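Local structure of putative beta-lactamase-inhibitor-like PepSY-like domain-containing protein (Bacteroides vulgatus ATCC 8482, 3ELG) at residues A[19-24]-A[53-58]. The protein is of unknown function but is probably a periplasmic protein with a fold like that of the beta-lactamase inhibitor protein BLIP. Numbering follows the deposited sequence. Where two conformers were deposited one is given.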
# COMPACT_ATOMS: atom_id res chain seq x y z
N GLU A 19 -3.63 11.48 -7.75
CA GLU A 19 -2.38 12.24 -7.66
C GLU A 19 -1.23 11.33 -7.20
O GLU A 19 -0.10 11.39 -7.73
CB GLU A 19 -2.53 13.44 -6.72
CG GLU A 19 -3.46 14.55 -7.23
CD GLU A 19 -2.93 15.35 -8.44
OE1 GLU A 19 -1.77 15.16 -8.88
OE2 GLU A 19 -3.71 16.19 -8.94
N MSE A 20 -1.54 10.48 -6.22
CA MSE A 20 -0.56 9.57 -5.66
C MSE A 20 -0.03 8.65 -6.76
O MSE A 20 1.18 8.44 -6.88
CB MSE A 20 -1.13 8.77 -4.47
CG MSE A 20 -0.15 7.82 -3.76
SE MSE A 20 0.30 6.19 -4.76
CE MSE A 20 0.07 4.95 -3.28
N ILE A 21 -0.93 8.15 -7.59
CA ILE A 21 -0.57 7.20 -8.65
C ILE A 21 0.25 7.92 -9.71
O ILE A 21 1.23 7.38 -10.25
CB ILE A 21 -1.80 6.56 -9.29
CG1 ILE A 21 -2.48 5.67 -8.26
CG2 ILE A 21 -1.39 5.76 -10.51
CD1 ILE A 21 -3.93 5.32 -8.56
N GLY A 22 -0.16 9.14 -10.01
CA GLY A 22 0.54 9.93 -11.03
C GLY A 22 1.95 10.34 -10.61
O GLY A 22 2.85 10.45 -11.44
N LYS A 23 2.15 10.54 -9.32
CA LYS A 23 3.41 11.02 -8.79
C LYS A 23 4.38 9.87 -8.64
O LYS A 23 5.56 9.97 -9.02
CB LYS A 23 3.19 11.77 -7.46
CG LYS A 23 4.46 12.24 -6.80
CD LYS A 23 4.16 13.13 -5.60
CE LYS A 23 5.42 13.68 -4.97
NZ LYS A 23 5.13 14.50 -3.74
N HIS A 24 3.89 8.77 -8.08
CA HIS A 24 4.76 7.72 -7.59
C HIS A 24 4.86 6.46 -8.46
O HIS A 24 5.78 5.65 -8.25
CB HIS A 24 4.37 7.33 -6.20
CG HIS A 24 4.58 8.41 -5.20
ND1 HIS A 24 5.85 8.83 -4.83
CD2 HIS A 24 3.71 9.21 -4.55
CE1 HIS A 24 5.73 9.84 -3.99
NE2 HIS A 24 4.45 10.08 -3.79
N ILE A 53 1.12 -4.02 -10.23
CA ILE A 53 1.11 -3.42 -8.89
C ILE A 53 -0.32 -3.24 -8.38
O ILE A 53 -1.21 -2.90 -9.15
CB ILE A 53 1.91 -2.08 -8.86
CG1 ILE A 53 3.41 -2.35 -9.11
CG2 ILE A 53 1.69 -1.29 -7.56
CD1 ILE A 53 4.20 -1.06 -9.27
N GLU A 54 -0.52 -3.42 -7.06
CA GLU A 54 -1.85 -3.28 -6.47
C GLU A 54 -1.75 -2.30 -5.32
O GLU A 54 -0.84 -2.38 -4.47
CB GLU A 54 -2.34 -4.65 -5.95
CG GLU A 54 -2.45 -5.65 -7.05
CD GLU A 54 -2.87 -7.03 -6.56
OE1 GLU A 54 -3.24 -7.15 -5.39
OE2 GLU A 54 -2.81 -7.99 -7.36
N LEU A 55 -2.65 -1.34 -5.35
CA LEU A 55 -2.76 -0.28 -4.33
C LEU A 55 -4.13 -0.31 -3.74
O LEU A 55 -5.10 -0.61 -4.41
CB LEU A 55 -2.50 1.06 -5.01
CG LEU A 55 -1.25 1.19 -5.85
CD1 LEU A 55 -1.18 2.55 -6.57
CD2 LEU A 55 0.04 0.95 -5.01
N GLU A 56 -4.22 0.04 -2.47
CA GLU A 56 -5.52 0.19 -1.85
C GLU A 56 -5.52 1.56 -1.21
O GLU A 56 -4.51 2.01 -0.69
CB GLU A 56 -5.76 -0.90 -0.82
CG GLU A 56 -7.17 -1.03 -0.43
CD GLU A 56 -7.39 -2.24 0.42
OE1 GLU A 56 -6.57 -2.43 1.35
OE2 GLU A 56 -8.35 -2.99 0.15
N PHE A 57 -6.68 2.21 -1.29
CA PHE A 57 -6.88 3.54 -0.74
C PHE A 57 -8.15 3.60 0.09
O PHE A 57 -9.14 2.88 -0.19
CB PHE A 57 -7.03 4.59 -1.83
CG PHE A 57 -5.85 4.67 -2.76
CD1 PHE A 57 -5.81 3.89 -3.90
CD2 PHE A 57 -4.82 5.56 -2.52
CE1 PHE A 57 -4.73 3.97 -4.74
CE2 PHE A 57 -3.71 5.63 -3.35
CZ PHE A 57 -3.66 4.86 -4.47
N ASN A 58 -8.14 4.49 1.06
CA ASN A 58 -9.37 4.74 1.85
C ASN A 58 -10.30 5.67 1.14
O ASN A 58 -10.08 6.04 -0.01
CB ASN A 58 -9.07 5.20 3.30
CG ASN A 58 -8.50 6.60 3.39
OD1 ASN A 58 -8.52 7.37 2.42
ND2 ASN A 58 -8.02 6.96 4.60
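Helix 15-24 rests on one face of an antiparallel sheet, and its segment 19-24 meets strand 54-57 through just four apolar side chains, M20 and I21 from the helix, L55 and F57 from the strand. The packing illustrates how alternation in a strand serves a helix: L55 and F57 both send their CB toward it, whereas E56 between them turns its own away. The short axes of 19-24 and 54-57 come within 11.3 Å, an interval bridged by side-chain contacts, and their N-to-C directions lie 145° apart, so they run in roughly opposite senses.

M20, a selenomethionine, meets F57 with three successive atoms. From CB, CG of M20 stands anti to the backbone N (chi1 -177°) and comes within 4.2 Å of CE2 of F57. The chain then bends at chi2 (-74°), which brings SE of M20 to the edge of the F57 ring, 5.4 Å from its centroid, a Met-aromatic contact. A further bend at chi3 brings the terminal methyl closest to the ring: CE of M20 lies 3.8 Å from CE2 of F57. More loosely, CE of M20 sits 4.3 Å from CD1 of L55. I21 closes in on the same two residues. Its CG1 lies 3.8 Å from CD1 of L55 and also touches CZ of F57, while CD1 of I21 is 4.1 Å from both CZ and CE1 of F57. The far end of the phenyl group is thus gripped by two helix residues that follow one another in sequence.

Neighbouring strands 63-67 and 43-49 extend this core, since M20 also touches W63 and I66 and F57 packs on V47 and W63. I21 touches L13 in the loop before the helix. Backbone hydrogen bonds between L55 and V47, and between E56 and both L64 and E65, hold the strand between its neighbours. A helix packed by its apolar side on one face of an antiparallel sheet is an alpha+beta arrangement, consistent with the BLIP-like fold of this protein.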